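Side-chain contacts in mitochondrial enolase superfamily member 1 (Homo sapiens, PDB 4A35), which catalyses the magnesium-dependent dehydration of L-fuconate to 2-keto-3-deoxy-L-fuconate, a step in the breakdown of L-fucose: residues E64-A69 and V112-A117; M146-I151 and E163-I168; K293-V296 and G301-T304; G334-N339 and Q367-F372. One frame throughout, in Å; residues are numbered along the deposited sequence. Where two conformers were deposited one is given.

From the N terminus, the four contacts close one after another, and their loops neither nest nor cross. Contact 1 closes a loop of 42 residues, nearly half of it helical, inside the N-terminal domain. Contact 2 shuts a short loop between helices 144-148 and 162-171. Contact 3 turns the end of a barrel helix onto the next strand, and contact 4 joins helices 335-348 and 362-377 of the C-terminal domain. Contact 4 touches two of the others: Glu338 OE1 takes a hydrogen bond from His113 NE2 of contact 1, tying the two domains together, and Asn337 ND2 bonds to Cys150 O of contact 2. Contact 3 stands apart from all three.

Contact 1 of 4, residues E64-A69 and V112-A117; sequences EVVVCA and VHLATA
In the N-terminal domain that members of the enolase superfamily carry beside their barrel, helices 63-73 and 110-131 cross at the small residues Ala69 and Ala115. The axes of segments 64-69 and 112-117 come within 8.3 Å of each other and cross at -67°. So close an approach is possible because the middle of the interface is methyl on methyl, with Ala69 CB 3.6 Å from Ala115 CB. The same Ala115 methyl also rests on backbone of the partner helix, 3.8 Å from Ala69 C and 3.9 Å from Val66 O. Val66 adds its two branches beside this pair. CG1, anti to the backbone N (chi1 176°), lies over the backbone of the opposite helix, 4.1 Å from Ala115 N. CG2 reaches instead for the end of Leu114, where it is 4.3 Å from CD1. Behind this apolar seam, Val112 O is gripped twice: Thr116 N and Thr116 OG1 approach it from opposite faces of its carbonyl plane, the hydroxyl at 2.8 Å from Val112 O. Val66 and Leu114 both lean on Thr56 of strand 52-58, Val67 faces strand 7-16, and Thr116 packs on helix 89-97. Val65 of the second subunit lies against Cys68 and Ala69, placing the helix pair at the dimer interface.

Contact 2 of 4, residues M146-I151 and E163-I168; sequences MLVSCI and EDALEI. With EDO (1,2-ethanediol), chain J.
Val148, at the end of helix 144-148, fits its two methyls onto Ala165 and Leu166 of helix 162-171, pairing two short helices joined by an 11-residue connection between the segments. In one of the two conformers modelled for Val148, CG1 is anti to the carbonyl carbon and CG2 lies between N and C (chi1 -61°), which turns both methyls to helix 162-171. CG1 lies 3.7 Å from Ala165 CB. CG2 stands 3.9 Å from Leu166 CD2, and the two side chains cross at about a right angle. Leu166 does not set out toward the valine, but its CD2 branch ends against it; the leucine also rests on Pro144 and Arg145. Ala165 is backed by Phe153 of the intervening loop. A second shell fixes the valine's backbone: a type I turn from Val148 to Ile151 is closed by Ile151 N on Val148 O at 3.0 Å, and Ser149 OG bonds back to Met146 O at 2.7 Å. Ser149 is a known phosphorylation site, unmodified here. Ile151 and Ile168 both meet Leu344 of helix 335-348, which seats the pair on the barrel domain. Asp164 OD2 accepts hydrogen bonds from Thr161 N and from O1 of a 1,2-ethanediol, probably left from crystallisation, 2.6 Å from Asp164 OD2.

Contact 3 of 4, residues K293-V296 and G301-T304; sequences KALV and GIAT
Leu295 meets Ile302 where a beta-alpha-beta unit of the barrel, made of strand 275-277, helix 285-295 and strand 301-304, turns from its helix into its second strand. The side chain of Ile302 does most of the reaching. Its CB leaves the strand without facing segment 293-296, and there the chain forks. CG2, anti to the backbone N, heads away from Leu295. CG1 sits beside the backbone N (chi1 -84°) and carries the longer arm to the helix, and a chi2 of 47° then brings the tip against Leu295. That tip, Ile302 CD1, is the atom that touches: it is 3.8 Å from Leu295 CD1 and 3.9 Å from Leu295 CB. The methyl therefore touches both the start and one branch of the leucine, and the two side chains cross at about a right angle. Nearer the turn, Val296 CG2 comes within 4.4 Å of Gly301 CA, a looser touch at the solvent-exposed side. His288, Ile291 and Ser292 of the same helix and Ile276 of the neighbouring strand also touch the isoleucine, while Leu295 also reaches Met265 of helix 258-268. The strand itself is held by backbone bonds to strands 275-277 and 325-326. Between segments 293-296 and 301-304 the contact is wholly aliphatic: methyls and methylenes fit by shape and dispersion, which joins the outer helix layer to the barrel sheet, with the Ile302 side chain about 12 Å from a bound magnesium ion.

Contact 4 of 4, residues G334-N339 and Q367-F372; sequences GSVNEN and QHLIIF
Leu369 of helix 362-377 sets one methyl on Val336 and the other on Asn339 of helix 335-348, joining two successive outer helices of the enolase-type barrel. Along segment 367-372, Gln367 comes first, its NE2 bonded to Glu364 O in its own helix. His368 is engaged elsewhere, ND1 with Trp136 N and NE2 with Ser416 OG, by hydrogen bonds. Leu369 then points toward helix 335-348, and CG, anti to the carbonyl carbon (chi1 -60°), carries its fork there. Its CD2 lies 4.0 Å from Val336 CG1 and 4.1 Å from Val336 CG2, across the fork of the valine. Its CD1 comes over the face of the Asn339 amide, 3.5 Å from Asn339 CG and 3.9 Å from both OD1 and ND2. Further on, Ile371 packs on Trp136 and Phe372 on Leu139, both of helix 135-141. The amide is held against the methyl by Asn339 ND2, which bonds to Ser335 O at 3.0 Å with a nearly straight N-H (161°). Ser335 O lies almost in the amide plane, although the donor stands above the plane of that carbonyl. Asn339 ND2 bonds to Asp329 O as well. With ND2 thus given to two carbonyls, the amide face can probably take a methyl at van der Waals distance.

Contact 1 of 4, residues E64-A69 and V112-A117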
loop_
_atom_site.group_PDB
_atom_site.type_symbol
_atom_site.label_atom_id
_atom_site.label_comp_id
_atom_site.label_asym_id
_atom_site.label_seq_id
_atom_site.Cartn_x
_atom_site.Cartn_y
_atom_site.Cartn_z
ATOM N N GLU A 64 11.654 -12.561 0.514
ATOM C CA GLU A 64 11.155 -13.717 -0.248
ATOM C C GLU A 64 9.743 -13.400 -0.866
ATOM O O GLU A 64 9.404 -13.928 -1.927
ATOM C CB GLU A 64 11.148 -14.986 0.624
ATOM C CG GLU A 64 9.995 -15.098 1.632
ATOM C CD GLU A 64 10.078 -14.278 2.905
ATOM O OE1 GLU A 64 10.926 -13.360 2.993
ATOM O OE2 GLU A 64 9.178 -14.457 3.768
ATOM N N VAL A 65 8.914 -12.564 -0.180
ATOM C CA VAL A 65 7.585 -12.178 -0.695
ATOM C C VAL A 65 7.748 -11.285 -1.958
ATOM O O VAL A 65 7.023 -11.438 -2.984
ATOM C CB VAL A 65 6.719 -11.519 0.428
ATOM C CG1 VAL A 65 5.328 -11.204 -0.096
ATOM C CG2 VAL A 65 6.650 -12.399 1.683
ATOM N N VAL A 66 8.692 -10.339 -1.884
ATOM C CA VAL A 66 9.063 -9.454 -3.012
ATOM C C VAL A 66 9.566 -10.326 -4.200
ATOM O O VAL A 66 9.118 -10.144 -5.350
ATOM C CB VAL A 66 10.083 -8.363 -2.584
ATOM C CG1 VAL A 66 10.521 -7.533 -3.776
ATOM C CG2 VAL A 66 9.499 -7.463 -1.473
ATOM N N VAL A 67 10.501 -11.272 -3.931
ATOM C CA VAL A 67 11.009 -12.214 -4.939
ATOM C C VAL A 67 9.806 -12.918 -5.625
ATOM O O VAL A 67 9.741 -12.962 -6.848
ATOM C CB VAL A 67 12.038 -13.222 -4.324
ATOM C CG1 VAL A 67 12.323 -14.381 -5.290
ATOM C CG2 VAL A 67 13.330 -12.487 -3.962
ATOM N N CYS A 68 8.824 -13.399 -4.835
ATOM C CA CYS A 68 7.617 -14.035 -5.367
ATOM C C CYS A 68 6.861 -13.113 -6.352
ATOM O O CYS A 68 6.418 -13.543 -7.428
ATOM C CB CYS A 68 6.698 -14.435 -4.214
ATOM S SG CYS A 68 5.390 -15.575 -4.712
ATOM N N ALA A 69 6.737 -11.845 -5.969
ATOM C CA ALA A 69 5.999 -10.873 -6.777
ATOM C C ALA A 69 6.814 -10.508 -8.041
ATOM O O ALA A 69 6.194 -10.296 -9.100
ATOM C CB ALA A 69 5.693 -9.628 -5.942
ATOM N N VAL A 112 3.852 -5.493 -4.327
ATOM C CA VAL A 112 3.735 -5.521 -5.800
ATOM C C VAL A 112 4.486 -4.307 -6.424
ATOM O O VAL A 112 5.124 -4.479 -7.466
ATOM C CB VAL A 112 2.254 -5.625 -6.287
ATOM C CG1 VAL A 112 1.484 -4.321 -6.053
ATOM C CG2 VAL A 112 2.183 -6.077 -7.763
ATOM N N HIS A 113 4.480 -3.157 -5.739
ATOM C CA HIS A 113 5.176 -1.962 -6.262
ATOM C C HIS A 113 6.688 -2.061 -6.051
ATOM O O HIS A 113 7.472 -1.637 -6.927
ATOM C CB HIS A 113 4.603 -0.680 -5.678
ATOM C CG HIS A 113 4.571 0.451 -6.671
ATOM N ND1 HIS A 113 4.022 0.291 -7.934
ATOM C CD2 HIS A 113 4.885 1.760 -6.491
ATOM C CE1 HIS A 113 4.158 1.466 -8.528
ATOM N NE2 HIS A 113 4.610 2.396 -7.670
ATOM N N LEU A 114 7.125 -2.612 -4.897
ATOM C CA LEU A 114 8.559 -2.872 -4.668
ATOM C C LEU A 114 9.107 -3.803 -5.766
ATOM O O LEU A 114 10.149 -3.499 -6.387
ATOM C CB LEU A 114 8.749 -3.527 -3.288
ATOM C CG LEU A 114 8.380 -2.620 -2.075
ATOM C CD1 LEU A 114 8.698 -3.337 -0.795
ATOM C CD2 LEU A 114 9.219 -1.302 -2.083
ATOM N N ALA A 115 8.345 -4.875 -6.088
ATOM C CA ALA A 115 8.726 -5.787 -7.140
ATOM C C ALA A 115 8.769 -5.076 -8.498
ATOM O O ALA A 115 9.678 -5.304 -9.285
ATOM C CB ALA A 115 7.768 -6.981 -7.188
ATOM N N THR A 116 7.750 -4.251 -8.790
ATOM C CA THR A 116 7.704 -3.470 -10.027
ATOM C C THR A 116 8.959 -2.558 -10.132
ATOM O O THR A 116 9.604 -2.489 -11.218
ATOM C CB THR A 116 6.416 -2.589 -10.076
ATOM O OG1 THR A 116 5.257 -3.431 -10.085
ATOM C CG2 THR A 116 6.406 -1.656 -11.291
ATOM N N ALA A 117 9.357 -1.919 -8.997
ATOM C CA ALA A 117 10.529 -1.030 -9.008
ATOM C C ALA A 117 11.807 -1.836 -9.329
ATOM O O ALA A 117 12.609 -1.379 -10.151
ATOM C CB ALA A 117 10.701 -0.292 -7.655
#

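Contact 2 of 4, residues M146-I151 and E163-I168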
loop_
_atom_site.group_PDB
_atom_site.type_symbol
_atom_site.label_atom_id
_atom_site.label_comp_id
_atom_site.label_asym_id
_atom_site.label_seq_id
_atom_site.Cartn_x
_atom_site.Cartn_y
_atom_site.Cartn_z
ATOM N N MET A 146 10.367 12.672 -25.407
ATOM C CA MET A 146 10.759 11.283 -25.157
ATOM C C MET A 146 10.650 10.994 -23.667
ATOM O O MET A 146 10.106 9.956 -23.285
ATOM C CB MET A 146 12.189 10.993 -25.683
ATOM C CG MET A 146 12.740 9.601 -25.291
ATOM S SD MET A 146 11.748 8.310 -26.060
ATOM C CE MET A 146 12.363 6.890 -25.264
ATOM N N LEU A 147 11.190 11.883 -22.832
ATOM C CA LEU A 147 11.124 11.693 -21.384
ATOM C C LEU A 147 9.640 11.610 -20.901
ATOM O O LEU A 147 9.282 10.672 -20.192
ATOM C CB LEU A 147 11.896 12.829 -20.670
ATOM C CG LEU A 147 12.160 12.528 -19.174
ATOM C CD1 LEU A 147 13.492 13.023 -18.736
ATOM C CD2 LEU A 147 11.040 13.050 -18.263
ATOM N N VAL A 148 8.768 12.559 -21.331
ATOM C CA VAL A 148 7.363 12.526 -20.880
ATOM C C VAL A 148 6.656 11.243 -21.406
ATOM O O VAL A 148 5.787 10.702 -20.699
ATOM C CB VAL A 148 6.540 13.810 -21.166
ATOM C CG1 VAL A 148 7.149 15.017 -20.463
ATOM C CG2 VAL A 148 6.387 14.058 -22.658
ATOM N N SER A 149 7.101 10.672 -22.565
ATOM C CA SER A 149 6.555 9.409 -23.086
ATOM C C SER A 149 6.879 8.219 -22.154
ATOM O O SER A 149 6.263 7.152 -22.328
ATOM C CB SER A 149 7.050 9.096 -24.502
ATOM O OG SER A 149 8.311 8.436 -24.531
ATOM N N CYS A 150 7.865 8.373 -21.197
ATOM C CA CYS A 150 8.206 7.278 -20.263
ATOM C C CYS A 150 7.329 7.315 -19.028
ATOM O O CYS A 150 7.408 6.396 -18.202
ATOM C CB CYS A 150 9.668 7.332 -19.838
ATOM S SG CYS A 150 10.851 7.243 -21.185
ATOM N N ILE A 151 6.560 8.418 -18.846
ATOM C CA ILE A 151 5.823 8.642 -17.613
ATOM C C ILE A 151 4.320 8.423 -17.717
ATOM O O ILE A 151 3.665 8.944 -18.619
ATOM C CB ILE A 151 6.105 10.104 -17.107
ATOM C CG1 ILE A 151 7.619 10.351 -16.817
ATOM C CG2 ILE A 151 5.227 10.427 -15.892
ATOM C CD1 ILE A 151 7.937 11.864 -16.814
ATOM N N GLU A 163 1.699 18.516 -20.916
ATOM C CA GLU A 163 2.071 19.856 -21.378
ATOM C C GLU A 163 2.856 20.601 -20.247
ATOM O O GLU A 163 3.876 21.235 -20.500
ATOM C CB GLU A 163 0.788 20.616 -21.793
ATOM C CG GLU A 163 -0.009 19.963 -22.933
ATOM C CD GLU A 163 -0.710 18.614 -22.772
ATOM O OE1 GLU A 163 -1.128 18.254 -21.644
ATOM O OE2 GLU A 163 -0.884 17.930 -23.808
ATOM N N ASP A 164 2.360 20.525 -19.009
ATOM C CA ASP A 164 3.023 21.174 -17.841
ATOM C C ASP A 164 4.430 20.606 -17.648
ATOM O O ASP A 164 5.345 21.356 -17.328
ATOM C CB ASP A 164 2.273 20.930 -16.523
ATOM C CG ASP A 164 0.931 21.591 -16.380
ATOM O OD1 ASP A 164 0.725 22.664 -17.001
ATOM O OD2 ASP A 164 0.084 21.037 -15.662
ATOM N N ALA A 165 4.561 19.256 -17.792
ATOM C CA ALA A 165 5.830 18.515 -17.654
ATOM C C ALA A 165 6.790 18.992 -18.743
ATOM O O ALA A 165 7.951 19.267 -18.464
ATOM C CB ALA A 165 5.572 17.010 -17.786
ATOM N N LEU A 166 6.290 19.114 -19.993
ATOM C CA LEU A 166 7.096 19.597 -21.124
ATOM C C LEU A 166 7.611 21.015 -20.860
ATOM O O LEU A 166 8.755 21.323 -21.196
ATOM C CB LEU A 166 6.303 19.578 -22.438
ATOM C CG LEU A 166 6.128 18.189 -23.070
ATOM C CD1 LEU A 166 5.081 18.248 -24.224
ATOM C CD2 LEU A 166 7.462 17.646 -23.584
ATOM N N GLU A 167 6.766 21.879 -20.297
ATOM C CA GLU A 167 7.147 23.263 -20.016
ATOM C C GLU A 167 8.328 23.318 -18.986
ATOM O O GLU A 167 9.328 24.018 -19.221
ATOM C CB GLU A 167 5.924 24.044 -19.518
ATOM C CG GLU A 167 6.156 25.527 -19.319
ATOM C CD GLU A 167 4.925 26.223 -18.770
ATOM O OE1 GLU A 167 3.822 26.019 -19.330
ATOM O OE2 GLU A 167 5.061 26.948 -17.757
ATOM N N ILE A 168 8.251 22.494 -17.941
ATOM C CA ILE A 168 9.298 22.425 -16.909
ATOM C C ILE A 168 10.625 21.917 -17.557
ATOM O O ILE A 168 11.707 22.493 -17.333
ATOM C CB ILE A 168 8.847 21.548 -15.724
ATOM C CG1 ILE A 168 7.686 22.219 -14.949
ATOM C CG2 ILE A 168 10.052 21.242 -14.810
ATOM C CD1 ILE A 168 6.941 21.293 -13.991
HETATM C C1 EDO J . -3.173 21.490 -14.225
HETATM O O1 EDO J . -2.166 22.081 -15.034
HETATM C C2 EDO J . -3.788 22.606 -13.352
HETATM O O2 EDO J . -2.711 23.309 -12.722
#

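Contact 3 of 4, residues K293-V296 and G301-T304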
loop_
_atom_site.group_PDB
_atom_site.type_symbol
_atom_site.label_atom_id
_atom_site.label_comp_id
_atom_site.label_asym_id
_atom_site.label_seq_id
_atom_site.Cartn_x
_atom_site.Cartn_y
_atom_site.Cartn_z
ATOM N N LYS A 293 2.020 22.924 10.046
ATOM C CA LYS A 293 1.507 24.235 10.464
ATOM C C LYS A 293 1.921 24.559 11.901
ATOM O O LYS A 293 2.240 25.707 12.204
ATOM C CB LYS A 293 -0.022 24.307 10.308
ATOM C CG LYS A 293 -0.424 24.365 8.831
ATOM C CD LYS A 293 -1.949 24.529 8.672
ATOM C CE LYS A 293 -2.424 24.409 7.235
ATOM N NZ LYS A 293 -2.127 23.062 6.680
ATOM N N ALA A 294 1.959 23.553 12.772
ATOM C CA ALA A 294 2.332 23.761 14.176
ATOM C C ALA A 294 3.827 24.029 14.386
ATOM O O ALA A 294 4.158 24.759 15.323
ATOM C CB ALA A 294 1.922 22.551 15.010
ATOM N N LEU A 295 4.725 23.420 13.557
ATOM C CA LEU A 295 6.162 23.486 13.758
ATOM C C LEU A 295 6.922 24.549 12.921
ATOM O O LEU A 295 7.915 25.068 13.407
ATOM C CB LEU A 295 6.812 22.133 13.543
ATOM C CG LEU A 295 6.401 20.998 14.494
ATOM C CD1 LEU A 295 7.243 19.795 14.229
ATOM C CD2 LEU A 295 6.565 21.400 15.972
ATOM N N VAL A 296 6.441 24.903 11.708
ATOM C CA VAL A 296 7.102 25.927 10.848
ATOM C C VAL A 296 7.285 27.278 11.662
ATOM O O VAL A 296 8.386 27.843 11.571
ATOM C CB VAL A 296 6.420 26.045 9.446
ATOM C CG1 VAL A 296 6.874 27.287 8.679
ATOM C CG2 VAL A 296 6.728 24.778 8.628
ATOM N N GLY A 301 11.016 22.574 9.593
ATOM C CA GLY A 301 10.269 22.127 8.416
ATOM C C GLY A 301 9.928 20.660 8.591
ATOM O O GLY A 301 10.565 19.944 9.388
ATOM N N ILE A 302 8.980 20.191 7.775
ATOM C CA ILE A 302 8.587 18.770 7.803
ATOM C C ILE A 302 9.128 18.139 6.543
ATOM O O ILE A 302 9.019 18.727 5.459
ATOM C CB ILE A 302 7.026 18.626 7.934
ATOM C CG1 ILE A 302 6.581 18.715 9.435
ATOM C CG2 ILE A 302 6.485 17.267 7.280
ATOM C CD1 ILE A 302 7.138 19.847 10.393
ATOM N N ALA A 303 9.740 16.959 6.688
ATOM C CA ALA A 303 10.256 16.145 5.581
ATOM C C ALA A 303 9.542 14.780 5.582
ATOM O O ALA A 303 9.366 14.179 6.644
ATOM C CB ALA A 303 11.779 15.914 5.728
ATOM N N THR A 304 9.175 14.262 4.406
ATOM C CA THR A 304 8.645 12.896 4.393
ATOM C C THR A 304 8.770 12.361 2.993
ATOM O O THR A 304 9.028 13.135 2.051
ATOM C CB THR A 304 7.166 12.792 4.960
ATOM O OG1 THR A 304 6.831 11.372 5.077
ATOM C CG2 THR A 304 6.119 13.459 4.008
#

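Contact 4 of 4, residues G334-N339 and Q367-F372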
loop_
_atom_site.group_PDB
_atom_site.type_symbol
_atom_site.label_atom_id
_atom_site.label_comp_id
_atom_site.label_asym_id
_atom_site.label_seq_id
_atom_site.Cartn_x
_atom_site.Cartn_y
_atom_site.Cartn_z
ATOM N N GLY A 334 7.662 3.624 -8.313
ATOM C CA GLY A 334 7.737 2.844 -9.536
ATOM C C GLY A 334 8.953 3.190 -10.403
ATOM O O GLY A 334 8.802 3.708 -11.507
ATOM N N SER A 335 10.185 2.949 -9.851
ATOM C CA SER A 335 11.491 3.104 -10.508
ATOM C C SER A 335 11.703 4.558 -11.054
ATOM O O SER A 335 11.132 5.513 -10.539
ATOM C CB SER A 335 11.639 2.030 -11.593
ATOM O OG SER A 335 12.908 2.014 -12.260
ATOM N N VAL A 336 12.491 4.691 -12.111
ATOM C CA VAL A 336 12.816 5.983 -12.685
ATOM C C VAL A 336 11.512 6.671 -13.171
ATOM O O VAL A 336 11.307 7.864 -12.891
ATOM C CB VAL A 336 13.897 5.815 -13.805
ATOM C CG1 VAL A 336 14.187 7.164 -14.486
ATOM C CG2 VAL A 336 15.184 5.231 -13.202
ATOM N N ASN A 337 10.600 5.897 -13.788
ATOM C CA ASN A 337 9.368 6.464 -14.387
ATOM C C ASN A 337 8.556 7.265 -13.373
ATOM O O ASN A 337 8.284 8.424 -13.600
ATOM C CB ASN A 337 8.494 5.381 -14.995
ATOM C CG ASN A 337 9.276 4.379 -15.825
ATOM O OD1 ASN A 337 10.056 3.594 -15.294
ATOM N ND2 ASN A 337 9.071 4.363 -17.131
ATOM N N GLU A 338 8.217 6.654 -12.247
ATOM C CA GLU A 338 7.412 7.335 -11.252
ATOM C C GLU A 338 8.222 8.402 -10.513
ATOM O O GLU A 338 7.662 9.471 -10.205
ATOM C CB GLU A 338 6.808 6.345 -10.294
ATOM C CG GLU A 338 5.689 7.022 -9.501
ATOM C CD GLU A 338 4.821 6.063 -8.698
ATOM O OE1 GLU A 338 5.362 5.096 -8.121
ATOM O OE2 GLU A 338 3.599 6.326 -8.605
ATOM N N ASN A 339 9.535 8.136 -10.204
ATOM C CA ASN A 339 10.369 9.174 -9.584
ATOM C C ASN A 339 10.395 10.448 -10.466
ATOM O O ASN A 339 10.361 11.544 -9.910
ATOM C CB ASN A 339 11.796 8.687 -9.368
ATOM C CG ASN A 339 11.941 8.081 -7.994
ATOM O OD1 ASN A 339 12.007 8.777 -6.991
ATOM N ND2 ASN A 339 11.839 6.760 -7.925
ATOM N N GLN A 367 21.288 8.839 -6.515
ATOM C CA GLN A 367 22.234 9.919 -6.938
ATOM C C GLN A 367 21.960 10.297 -8.446
ATOM O O GLN A 367 22.035 11.462 -8.796
ATOM C CB GLN A 367 23.707 9.446 -6.733
ATOM C CG GLN A 367 24.094 8.253 -7.611
ATOM C CD GLN A 367 25.558 7.855 -7.454
ATOM O OE1 GLN A 367 26.422 8.680 -7.069
ATOM N NE2 GLN A 367 25.830 6.573 -7.651
ATOM N N HIS A 368 21.621 9.294 -9.325
ATOM C CA HIS A 368 21.337 9.587 -10.733
ATOM C C HIS A 368 20.116 10.484 -10.849
ATOM O O HIS A 368 20.079 11.374 -11.689
ATOM C CB HIS A 368 21.064 8.259 -11.510
ATOM C CG HIS A 368 22.267 7.388 -11.718
ATOM N ND1 HIS A 368 23.022 7.472 -12.887
ATOM C CD2 HIS A 368 22.786 6.432 -10.923
ATOM C CE1 HIS A 368 23.992 6.587 -12.740
ATOM N NE2 HIS A 368 23.880 5.918 -11.581
ATOM N N LEU A 369 19.093 10.194 -10.048
ATOM C CA LEU A 369 17.829 10.925 -10.150
ATOM C C LEU A 369 18.002 12.401 -9.705
ATOM O O LEU A 369 17.448 13.314 -10.335
ATOM C CB LEU A 369 16.724 10.219 -9.342
ATOM C CG LEU A 369 16.396 8.771 -9.767
ATOM C CD1 LEU A 369 15.363 8.112 -8.768
ATOM C CD2 LEU A 369 15.893 8.704 -11.166
ATOM N N ILE A 370 18.741 12.622 -8.615
ATOM C CA ILE A 370 18.888 13.983 -8.090
ATOM C C ILE A 370 19.910 14.819 -8.915
ATOM O O ILE A 370 19.711 16.029 -9.048
ATOM C CB ILE A 370 19.154 13.983 -6.567
ATOM C CG1 ILE A 370 18.683 15.302 -5.923
ATOM C CG2 ILE A 370 20.596 13.591 -6.153
ATOM C CD1 ILE A 370 17.060 15.616 -6.023
ATOM N N ILE A 371 20.939 14.163 -9.514
ATOM C CA ILE A 371 21.847 14.867 -10.413
ATOM C C ILE A 371 21.010 15.330 -11.639
ATOM O O ILE A 371 21.142 16.467 -12.078
ATOM C CB ILE A 371 23.067 14.012 -10.753
ATOM C CG1 ILE A 371 24.016 13.937 -9.497
ATOM C CG2 ILE A 371 23.805 14.515 -12.018
ATOM C CD1 ILE A 371 25.009 12.827 -9.597
ATOM N N PHE A 372 20.173 14.410 -12.185
ATOM C CA PHE A 372 19.261 14.756 -13.284
ATOM C C PHE A 372 18.329 15.919 -12.853
ATOM O O PHE A 372 18.185 16.884 -13.613
ATOM C CB PHE A 372 18.459 13.544 -13.799
ATOM C CG PHE A 372 17.251 13.967 -14.636
ATOM C CD1 PHE A 372 17.416 14.457 -15.931
ATOM C CD2 PHE A 372 15.957 13.937 -14.095
ATOM C CE1 PHE A 372 16.304 14.865 -16.695
ATOM C CE2 PHE A 372 14.859 14.408 -14.838
ATOM C CZ PHE A 372 15.043 14.854 -16.143
#